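Local coordinates for periplasmic binding protein (Thermotoga lettingae TMO, PDB 4RY8) that probably serves as the solute-binding component of a sugar transporter, and holds 5-methylthioribose between its two lobes, at residues 15-23 / 67-78; 133-144 / 166-176. All coordinates share one frame; numbering follows the deposited sequence.

How the contacts relate
Contacts 1 and 2 sample the two lobes of the protein, one each, and illustrate how one topology, used twice, builds the ligand cleft of a periplasmic binding protein. Contact 1 pairs strands 17-22 and 74-78 within the parallel sheet of one lobe; contact 2 pairs strands 137-142 and 167-173 at the margin of the mixed sheet of the other. They come in series along the chain, contact 1 closing before contact 2 opens, and share no strand or helix. Their centres lie 39 Å apart on opposite sides of the chain's centre, though their nearest atoms are about 7 Å apart. Bound 5-methylthioribose lies close to both, about 7 Å from the side chain of Glu-23 and about 4 Å from that of Val-176.

Contact 1 (15-23 / 67-78); sequences NVRIALVRE and FITQRVDAIIID
Ala-19 and Ile-76 lie at the middle of a parallel strand pair, where Ile-76 N donates to Ala-19 O at 2.7 Å. The backbone ladder runs on through Ala-19 N to Ala-74 O, Val-21 N to Ile-76 O, Asp-78 N to Val-21 O and Glu-23 N to Asp-78 O.

Polar side chains finish the pair at its N-terminal end. Asp-73 OD1 takes the N-H of Arg-17 at 2.9 Å on its anti side, from a position tilted out of the carboxylate plane, in an almost straight bond (175°). The Arg-17 chain bends at chi3 (-56°), bringing NH2 to Gln-70 O at 2.7 Å with the acceptor in the guanidinium plane, while CG1 of Val-72 lies over one face of the guanidinium. That carbonyl lies just before Arg-71, where positive phi closes the end of the helix in a Schellman motif.

Apolar contacts divide between the faces of the sheet. On one, Ala-19 CB sits over the centre of the Phe-67 ring in a CH-pi contact, 3.4 Å from its centroid, and Val-21 CG2 approaches CD2 of the same ring at 3.5 Å. On the other, Ile-76 meets Ile-18 through CD1 and Leu-20 through CG2.

Strand 47-52 flanks 17-22 and strand 98-102 flanks 74-78; Phe-67 also packs on Leu-49 and Ala-51, and Ile-77 reaches helix 82-94, an arrangement characteristic of a Rossmann-like alpha/beta lobe.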
loop_
_atom_site.group_PDB
_atom_site.type_symbol
_atom_site.label_atom_id
_atom_site.label_comp_id
_atom_site.label_asym_id
_atom_site.label_seq_id
_atom_site.Cartn_x
_atom_site.Cartn_y
_atom_site.Cartn_z
ATOM N N ASN C 15 28.333 -12.549 -27.393
ATOM C CA ASN C 15 28.414 -13.913 -26.851
ATOM C C ASN C 15 27.498 -14.144 -25.671
ATOM O O ASN C 15 27.055 -15.268 -25.460
ATOM C CB ASN C 15 29.836 -14.267 -26.409
ATOM C CG ASN C 15 30.793 -14.427 -27.567
ATOM O OD1 ASN C 15 32.008 -14.429 -27.373
ATOM N ND2 ASN C 15 30.259 -14.550 -28.780
ATOM N N VAL C 16 27.227 -13.095 -24.890
ATOM C CA VAL C 16 26.254 -13.189 -23.783
ATOM C C VAL C 16 24.839 -13.332 -24.341
ATOM O O VAL C 16 24.303 -12.387 -24.961
ATOM C CB VAL C 16 26.286 -11.950 -22.854
ATOM C CG1 VAL C 16 25.245 -12.096 -21.725
ATOM C CG2 VAL C 16 27.686 -11.746 -22.298
ATOM N N ARG C 17 24.236 -14.505 -24.121
ATOM C CA ARG C 17 22.892 -14.786 -24.619
ATOM C C ARG C 17 21.897 -14.864 -23.471
ATOM O O ARG C 17 22.086 -15.612 -22.530
ATOM C CB ARG C 17 22.883 -16.081 -25.442
ATOM C CG ARG C 17 23.618 -15.935 -26.781
ATOM C CD ARG C 17 23.658 -17.220 -27.585
ATOM N NE ARG C 17 24.250 -18.296 -26.787
ATOM C CZ ARG C 17 23.709 -19.498 -26.590
ATOM N NH1 ARG C 17 22.561 -19.848 -27.172
ATOM N NH2 ARG C 17 24.336 -20.370 -25.818
ATOM N N ILE C 18 20.831 -14.076 -23.569
ATOM C CA ILE C 18 19.789 -14.005 -22.548
ATOM C C ILE C 18 18.447 -14.340 -23.207
ATOM O O ILE C 18 18.046 -13.687 -24.178
ATOM C CB ILE C 18 19.739 -12.596 -21.921
ATOM C CG1 ILE C 18 21.039 -12.308 -21.157
ATOM C CG2 ILE C 18 18.528 -12.408 -21.018
ATOM C CD1 ILE C 18 21.269 -10.830 -20.959
ATOM N N ALA C 19 17.763 -15.349 -22.668
ATOM C CA ALA C 19 16.473 -15.788 -23.188
ATOM C C ALA C 19 15.316 -15.225 -22.382
ATOM O O ALA C 19 15.289 -15.309 -21.150
ATOM C CB ALA C 19 16.395 -17.315 -23.195
ATOM N N LEU C 20 14.343 -14.685 -23.088
ATOM C CA LEU C 20 13.156 -14.141 -22.484
ATOM C C LEU C 20 12.052 -15.096 -22.839
ATOM O O LEU C 20 11.709 -15.252 -24.016
ATOM C CB LEU C 20 12.852 -12.738 -23.049
ATOM C CG LEU C 20 11.484 -12.181 -22.660
ATOM C CD1 LEU C 20 11.278 -12.088 -21.140
ATOM C CD2 LEU C 20 11.248 -10.814 -23.258
ATOM N N VAL C 21 11.515 -15.767 -21.834
ATOM C CA VAL C 21 10.468 -16.749 -22.052
ATOM C C VAL C 21 9.213 -16.224 -21.402
ATOM O O VAL C 21 9.152 -16.104 -20.179
ATOM C CB VAL C 21 10.837 -18.119 -21.452
ATOM C CG1 VAL C 21 9.700 -19.121 -21.657
ATOM C CG2 VAL C 21 12.102 -18.626 -22.087
ATOM N N ARG C 22 8.193 -15.948 -22.215
ATOM C CA ARG C 22 6.987 -15.305 -21.748
ATOM C C ARG C 22 5.794 -16.163 -21.874
ATOM O O ARG C 22 5.620 -16.785 -22.882
ATOM C CB ARG C 22 6.679 -14.084 -22.611
ATOM C CG ARG C 22 7.847 -13.130 -22.815
ATOM C CD ARG C 22 7.767 -12.558 -24.203
ATOM N NE ARG C 22 6.981 -11.353 -24.190
ATOM C CZ ARG C 22 6.282 -10.862 -25.212
ATOM N NH1 ARG C 22 6.180 -11.467 -26.402
ATOM N NH2 ARG C 22 5.654 -9.724 -25.011
ATOM N N GLU C 23 4.901 -16.089 -20.916
ATOM C CA GLU C 23 3.622 -16.787 -21.027
ATOM C C GLU C 23 2.690 -16.065 -21.988
ATOM O O GLU C 23 1.974 -16.691 -22.759
ATOM C CB GLU C 23 2.945 -16.903 -19.657
ATOM C CG GLU C 23 1.733 -17.845 -19.639
ATOM C CD GLU C 23 0.829 -17.762 -18.379
ATOM O OE1 GLU C 23 1.172 -17.124 -17.354
ATOM O OE2 GLU C 23 -0.272 -18.350 -18.403
ATOM N N PHE C 67 16.062 -23.502 -24.240
ATOM C CA PHE C 67 17.104 -22.549 -23.846
ATOM C C PHE C 67 18.149 -23.171 -22.913
ATOM O O PHE C 67 19.337 -22.792 -22.962
ATOM C CB PHE C 67 16.493 -21.260 -23.291
ATOM C CG PHE C 67 15.825 -20.428 -24.348
ATOM C CD1 PHE C 67 16.525 -20.047 -25.489
ATOM C CD2 PHE C 67 14.497 -20.052 -24.231
ATOM C CE1 PHE C 67 15.922 -19.294 -26.475
ATOM C CE2 PHE C 67 13.885 -19.298 -25.216
ATOM C CZ PHE C 67 14.597 -18.930 -26.340
ATOM N N ILE C 68 17.723 -24.140 -22.091
ATOM C CA ILE C 68 18.665 -24.891 -21.238
ATOM C C ILE C 68 19.665 -25.653 -22.109
ATOM O O ILE C 68 20.892 -25.500 -21.960
ATOM C CB ILE C 68 17.946 -25.843 -20.251
ATOM C CG1 ILE C 68 17.262 -25.021 -19.164
ATOM C CG2 ILE C 68 18.949 -26.773 -19.593
ATOM C CD1 ILE C 68 16.288 -25.770 -18.272
ATOM N N THR C 69 19.132 -26.427 -23.046
ATOM C CA THR C 69 19.945 -27.162 -24.023
ATOM C C THR C 69 20.930 -26.257 -24.750
ATOM O O THR C 69 22.103 -26.591 -24.864
ATOM C CB THR C 69 19.044 -27.845 -25.049
ATOM O OG1 THR C 69 18.167 -28.731 -24.348
ATOM C CG2 THR C 69 19.874 -28.634 -26.071
ATOM N N GLN C 70 20.455 -25.108 -25.224
ATOM C CA GLN C 70 21.343 -24.116 -25.857
ATOM C C GLN C 70 22.377 -23.501 -24.879
ATOM O O GLN C 70 23.275 -22.757 -25.314
ATOM C CB GLN C 70 20.503 -23.006 -26.499
ATOM C CG GLN C 70 19.567 -23.483 -27.620
ATOM C CD GLN C 70 18.620 -22.388 -28.078
ATOM O OE1 GLN C 70 18.980 -21.205 -28.053
ATOM N NE2 GLN C 70 17.397 -22.763 -28.482
ATOM N N ARG C 71 22.240 -23.793 -23.576
ATOM C CA ARG C 71 23.106 -23.235 -22.541
ATOM C C ARG C 71 23.253 -21.715 -22.728
ATOM O O ARG C 71 24.358 -21.197 -22.848
ATOM C CB ARG C 71 24.514 -23.855 -22.545
ATOM C CG ARG C 71 24.616 -25.353 -22.812
ATOM C CD ARG C 71 25.928 -25.644 -23.544
ATOM N NE ARG C 71 26.236 -27.064 -23.663
ATOM C CZ ARG C 71 27.309 -27.550 -24.291
ATOM N NH1 ARG C 71 28.188 -26.724 -24.855
ATOM N NH2 ARG C 71 27.510 -28.865 -24.350
ATOM N N VAL C 72 22.134 -21.009 -22.778
ATOM C CA VAL C 72 22.169 -19.541 -22.677
ATOM C C VAL C 72 22.776 -19.162 -21.316
ATOM O O VAL C 72 22.789 -19.964 -20.379
ATOM C CB VAL C 72 20.758 -18.921 -22.826
ATOM C CG1 VAL C 72 20.178 -19.239 -24.203
ATOM C CG2 VAL C 72 19.806 -19.409 -21.726
ATOM N N ASP C 73 23.308 -17.951 -21.243
ATOM C CA ASP C 73 23.846 -17.430 -20.019
ATOM C C ASP C 73 22.763 -17.185 -18.931
ATOM O O ASP C 73 22.993 -17.379 -17.726
ATOM C CB ASP C 73 24.636 -16.148 -20.343
ATOM C CG ASP C 73 25.804 -16.412 -21.255
ATOM O OD1 ASP C 73 25.645 -16.412 -22.501
ATOM O OD2 ASP C 73 26.889 -16.674 -20.713
ATOM N N ALA C 74 21.577 -16.760 -19.345
ATOM C CA ALA C 74 20.492 -16.561 -18.394
ATOM C C ALA C 74 19.130 -16.650 -19.042
ATOM O O ALA C 74 18.987 -16.392 -20.237
ATOM C CB ALA C 74 20.646 -15.191 -17.723
ATOM N N ILE C 75 18.135 -17.029 -18.231
ATOM C CA ILE C 75 16.742 -16.999 -18.617
ATOM C C ILE C 75 15.905 -16.003 -17.776
ATOM O O ILE C 75 15.923 -16.037 -16.531
ATOM C CB ILE C 75 16.154 -18.425 -18.517
ATOM C CG1 ILE C 75 17.024 -19.392 -19.303
ATOM C CG2 ILE C 75 14.744 -18.461 -19.075
ATOM C CD1 ILE C 75 16.650 -20.847 -19.132
ATOM N N ILE C 76 15.149 -15.143 -18.454
ATOM C CA ILE C 76 14.082 -14.414 -17.820
ATOM C C ILE C 76 12.772 -15.200 -17.998
ATOM O O ILE C 76 12.331 -15.484 -19.121
ATOM C CB ILE C 76 13.923 -13.008 -18.412
ATOM C CG1 ILE C 76 15.281 -12.302 -18.378
ATOM C CG2 ILE C 76 12.889 -12.203 -17.645
ATOM C CD1 ILE C 76 15.410 -11.211 -19.409
ATOM N N ILE C 77 12.170 -15.572 -16.889
ATOM C CA ILE C 77 10.847 -16.138 -16.893
ATOM C C ILE C 77 9.771 -15.089 -16.573
ATOM O O ILE C 77 9.674 -14.538 -15.464
ATOM C CB ILE C 77 10.764 -17.343 -15.993
ATOM C CG1 ILE C 77 11.849 -18.333 -16.424
ATOM C CG2 ILE C 77 9.384 -17.966 -16.128
ATOM C CD1 ILE C 77 11.864 -19.592 -15.627
ATOM N N ASP C 78 8.935 -14.855 -17.580
ATOM C CA ASP C 78 7.910 -13.858 -17.557
ATOM C C ASP C 78 6.521 -14.488 -17.432
ATOM O O ASP C 78 6.056 -15.102 -18.377
ATOM C CB ASP C 78 8.023 -13.121 -18.867
ATOM C CG ASP C 78 7.358 -11.820 -18.838
ATOM O OD1 ASP C 78 6.162 -11.847 -18.521
ATOM O OD2 ASP C 78 8.040 -10.794 -19.107
#

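Contact 2 (133-144 / 166-176)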
loop_
_atom_site.group_PDB
_atom_site.type_symbol
_atom_site.label_atom_id
_atom_site.label_comp_id
_atom_site.label_asym_id
_atom_site.label_seq_id
_atom_site.Cartn_x
_atom_site.Cartn_y
_atom_site.Cartn_z
ATOM N N PHE C 133 -16.370 6.665 -4.215
ATOM C CA PHE C 133 -17.758 6.371 -3.956
ATOM C C PHE C 133 -18.177 6.532 -2.477
ATOM O O PHE C 133 -19.272 6.102 -2.102
ATOM C CB PHE C 133 -18.035 4.925 -4.457
ATOM C CG PHE C 133 -18.242 4.842 -5.930
ATOM C CD1 PHE C 133 -17.165 4.734 -6.791
ATOM C CD2 PHE C 133 -19.536 4.894 -6.471
ATOM C CE1 PHE C 133 -17.356 4.661 -8.155
ATOM C CE2 PHE C 133 -19.734 4.814 -7.820
ATOM C CZ PHE C 133 -18.645 4.711 -8.673
ATOM N N ALA C 134 -17.349 7.171 -1.638
ATOM C CA ALA C 134 -17.628 7.265 -0.188
ATOM C C ALA C 134 -18.061 5.918 0.396
ATOM O O ALA C 134 -18.953 5.885 1.214
ATOM C CB ALA C 134 -18.684 8.305 0.143
ATOM N N GLY C 135 -17.418 4.836 -0.036
ATOM C CA GLY C 135 -17.643 3.480 0.500
ATOM C C GLY C 135 -18.940 2.778 0.147
ATOM O O GLY C 135 -19.216 1.706 0.719
ATOM N N ASN C 136 -19.736 3.354 -0.762
ATOM C CA ASN C 136 -20.918 2.681 -1.341
ATOM C C ASN C 136 -20.881 2.595 -2.886
ATOM O O ASN C 136 -20.935 3.623 -3.588
ATOM C CB ASN C 136 -22.198 3.410 -0.925
ATOM C CG ASN C 136 -22.450 3.337 0.562
ATOM O OD1 ASN C 136 -22.719 2.265 1.120
ATOM N ND2 ASN C 136 -22.328 4.464 1.220
ATOM N N ALA C 137 -20.811 1.372 -3.402
ATOM C CA ALA C 137 -20.758 1.112 -4.832
ATOM C C ALA C 137 -21.154 -0.323 -5.127
ATOM O O ALA C 137 -20.844 -1.205 -4.341
ATOM C CB ALA C 137 -19.364 1.307 -5.382
ATOM N N ASN C 138 -21.719 -0.527 -6.324
ATOM C CA ASN C 138 -22.004 -1.854 -6.895
ATOM C C ASN C 138 -21.012 -2.193 -8.040
ATOM O O ASN C 138 -21.165 -1.765 -9.184
ATOM C CB ASN C 138 -23.447 -1.885 -7.421
ATOM C CG ASN C 138 -24.488 -1.663 -6.329
ATOM O OD1 ASN C 138 -25.503 -0.998 -6.546
ATOM N ND2 ASN C 138 -24.248 -2.228 -5.173
ATOM N N VAL C 139 -20.012 -2.994 -7.719
ATOM C CA VAL C 139 -18.848 -3.141 -8.558
ATOM C C VAL C 139 -18.904 -4.389 -9.382
ATOM O O VAL C 139 -19.125 -5.511 -8.816
ATOM C CB VAL C 139 -17.565 -3.199 -7.676
ATOM C CG1 VAL C 139 -16.318 -3.324 -8.546
ATOM C CG2 VAL C 139 -17.497 -1.967 -6.792
ATOM N N ILE C 140 -18.671 -4.200 -10.684
ATOM C CA ILE C 140 -18.281 -5.279 -11.636
ATOM C C ILE C 140 -16.773 -5.446 -11.619
ATOM O O ILE C 140 -16.025 -4.567 -12.007
ATOM C CB ILE C 140 -18.805 -5.050 -13.061
ATOM C CG1 ILE C 140 -20.365 -5.031 -13.008
ATOM C CG2 ILE C 140 -18.263 -6.130 -14.026
ATOM C CD1 ILE C 140 -21.069 -4.505 -14.227
ATOM N N TYR C 141 -16.322 -6.588 -11.124
ATOM C CA TYR C 141 -14.892 -6.865 -10.934
ATOM C C TYR C 141 -14.395 -7.662 -12.126
ATOM O O TYR C 141 -14.898 -8.763 -12.413
ATOM C CB TYR C 141 -14.737 -7.713 -9.692
ATOM C CG TYR C 141 -13.339 -8.142 -9.283
ATOM C CD1 TYR C 141 -12.255 -7.268 -9.312
ATOM C CD2 TYR C 141 -13.140 -9.373 -8.707
ATOM C CE1 TYR C 141 -11.019 -7.676 -8.892
ATOM C CE2 TYR C 141 -11.905 -9.776 -8.284
ATOM C CZ TYR C 141 -10.852 -8.907 -8.349
ATOM O OH TYR C 141 -9.651 -9.301 -7.871
ATOM N N VAL C 142 -13.365 -7.160 -12.791
ATOM C CA VAL C 142 -12.828 -7.870 -13.955
ATOM C C VAL C 142 -11.411 -8.345 -13.659
ATOM O O VAL C 142 -10.436 -7.549 -13.567
ATOM C CB VAL C 142 -12.850 -7.048 -15.212
ATOM C CG1 VAL C 142 -12.699 -7.969 -16.410
ATOM C CG2 VAL C 142 -14.100 -6.179 -15.305
ATOM N N ASN C 143 -11.319 -9.650 -13.435
ATOM C CA ASN C 143 -10.067 -10.279 -13.089
ATOM C C ASN C 143 -10.276 -11.758 -13.131
ATOM O O ASN C 143 -11.426 -12.216 -13.168
ATOM C CB ASN C 143 -9.626 -9.856 -11.678
ATOM C CG ASN C 143 -8.160 -10.136 -11.400
ATOM O OD1 ASN C 143 -7.344 -10.332 -12.315
ATOM N ND2 ASN C 143 -7.811 -10.132 -10.139
ATOM N N VAL C 144 -9.158 -12.491 -13.167
ATOM C CA VAL C 144 -9.157 -13.961 -13.258
ATOM C C VAL C 144 -8.004 -14.527 -12.444
ATOM O O VAL C 144 -6.964 -13.880 -12.306
ATOM C CB VAL C 144 -8.982 -14.412 -14.728
ATOM C CG1 VAL C 144 -9.742 -13.511 -15.660
ATOM C CG2 VAL C 144 -7.531 -14.408 -15.176
ATOM N N GLY C 166 -19.866 -1.336 2.285
ATOM C CA GLY C 166 -20.745 -0.870 1.259
ATOM C C GLY C 166 -20.215 -0.991 -0.167
ATOM O O GLY C 166 -20.956 -0.761 -1.099
ATOM N N ILE C 167 -18.943 -1.346 -0.347
ATOM C CA ILE C 167 -18.356 -1.559 -1.660
ATOM C C ILE C 167 -18.618 -3.016 -1.983
ATOM O O ILE C 167 -18.008 -3.910 -1.371
ATOM C CB ILE C 167 -16.855 -1.252 -1.656
ATOM C CG1 ILE C 167 -16.638 0.205 -1.270
ATOM C CG2 ILE C 167 -16.242 -1.480 -3.036
ATOM C CD1 ILE C 167 -17.075 1.199 -2.322
ATOM N N LYS C 168 -19.573 -3.259 -2.884
ATOM C CA LYS C 168 -20.097 -4.628 -3.059
ATOM C C LYS C 168 -19.628 -5.191 -4.397
ATOM O O LYS C 168 -19.648 -4.494 -5.390
ATOM C CB LYS C 168 -21.632 -4.669 -3.077
ATOM C CG LYS C 168 -22.338 -4.086 -1.872
ATOM C CD LYS C 168 -22.293 -5.028 -0.694
ATOM C CE LYS C 168 -22.945 -4.398 0.534
ATOM N NZ LYS C 168 -24.423 -4.288 0.409
ATOM N N GLU C 169 -19.233 -6.464 -4.428
ATOM C CA GLU C 169 -18.935 -7.105 -5.688
ATOM C C GLU C 169 -20.264 -7.655 -6.168
ATOM O O GLU C 169 -20.856 -8.459 -5.496
ATOM C CB GLU C 169 -17.911 -8.234 -5.512
ATOM C CG GLU C 169 -17.543 -8.929 -6.822
ATOM C CD GLU C 169 -16.394 -9.917 -6.706
ATOM O OE1 GLU C 169 -15.345 -9.655 -6.058
ATOM O OE2 GLU C 169 -16.526 -10.974 -7.325
ATOM N N VAL C 170 -20.756 -7.188 -7.301
ATOM C CA VAL C 170 -22.009 -7.716 -7.844
ATOM C C VAL C 170 -21.793 -8.662 -9.034
ATOM O O VAL C 170 -22.719 -9.378 -9.418
ATOM C CB VAL C 170 -22.985 -6.596 -8.250
ATOM C CG1 VAL C 170 -23.257 -5.664 -7.078
ATOM C CG2 VAL C 170 -22.462 -5.834 -9.454
ATOM N N ALA C 171 -20.600 -8.649 -9.621
ATOM C CA ALA C 171 -20.159 -9.636 -10.618
ATOM C C ALA C 171 -18.647 -9.672 -10.711
ATOM O O ALA C 171 -17.968 -8.619 -10.527
ATOM C CB ALA C 171 -20.749 -9.373 -11.993
ATOM N N LYS C 172 -18.129 -10.885 -10.947
ATOM C CA LYS C 172 -16.738 -11.151 -11.380
ATOM C C LYS C 172 -16.675 -11.687 -12.819
ATOM O O LYS C 172 -17.213 -12.752 -13.124
ATOM C CB LYS C 172 -16.079 -12.216 -10.481
ATOM C CG LYS C 172 -14.570 -12.335 -10.675
ATOM C CD LYS C 172 -13.924 -13.314 -9.693
ATOM C CE LYS C 172 -12.553 -13.640 -10.170
ATOM N NZ LYS C 172 -11.681 -14.110 -9.099
ATOM N N ILE C 173 -15.980 -10.998 -13.709
ATOM C CA ILE C 173 -15.906 -11.480 -15.090
ATOM C C ILE C 173 -14.491 -11.415 -15.567
ATOM O O ILE C 173 -13.613 -10.753 -14.942
ATOM C CB ILE C 173 -16.851 -10.689 -16.032
ATOM C CG1 ILE C 173 -16.445 -9.234 -16.109
ATOM C CG2 ILE C 173 -18.308 -10.820 -15.597
ATOM C CD1 ILE C 173 -17.373 -8.417 -16.980
ATOM N N GLY C 174 -14.262 -12.067 -16.692
ATOM C CA GLY C 174 -12.969 -12.032 -17.322
ATOM C C GLY C 174 -12.276 -13.365 -17.519
ATOM O O GLY C 174 -12.342 -14.272 -16.674
ATOM N N ALA C 175 -11.626 -13.462 -18.674
ATOM C CA ALA C 175 -10.737 -14.550 -19.018
ATOM C C ALA C 175 -9.635 -13.988 -19.887
ATOM O O ALA C 175 -9.842 -13.023 -20.633
ATOM C CB ALA C 175 -11.497 -15.644 -19.753
ATOM N N VAL C 176 -8.467 -14.603 -19.801
ATOM C CA VAL C 176 -7.324 -14.233 -20.621
ATOM C C VAL C 176 -7.315 -15.167 -21.832
ATOM O O VAL C 176 -7.075 -16.349 -21.690
ATOM C CB VAL C 176 -5.998 -14.392 -19.836
ATOM C CG1 VAL C 176 -4.799 -14.127 -20.747
ATOM C CG2 VAL C 176 -5.995 -13.476 -18.622
HETATM O O HOH W 1 -13.056 -13.979 -14.391
#
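Tyr-141 and Ala-171 resume the parallel ladder just past a beta bulge, with Tyr-141 N giving its hydrogen to Ala-171 O at 2.7 Å. Before the bulge Val-139 uses both backbone groups, its N on Lys-168 O and its O accepting from Val-170 N at 2.8 Å; beyond it, Tyr-141 O accepts from Ile-173 N. Ladder ends are less regular: Ala-137 N stands above the carbonyl plane of Gly-166 O, and Asn-143 N reaches Ile-173 O with a bent angle of 139°. Water 1 donates to Asn-143 O at 2.7 Å; its approach to Gly-174 O is doubtfully short.

With CG anti to the backbone N (chi1 180°), the Tyr-141 ring runs beside Lys-172, whose CG lies 3.8 Å from CD2. Its OH accepts from Asn-143 ND2 at 3.0 Å and also bonds Asp-154, while ND2 is held by Leu-150 O as well. Glu-169 OE1 comes within 3.5 Å of Tyr-141 CD2 and is satisfied by Trp-157 and Lys-161. A phenylalanine here would probably leave Asp-154 and Asn-143 without their shared hydroxyl partner.

Ile-173 meets Ile-140 and Val-142 on the face covered by helix 180-194; helix 148-163, the crossover of this beta-alpha-beta unit, packs on the other, where Val-139 and Ile-167 touch Trp-157. Strand 200-203 flanks 137-142, and 167-173 forms the sheet's margin within the chain.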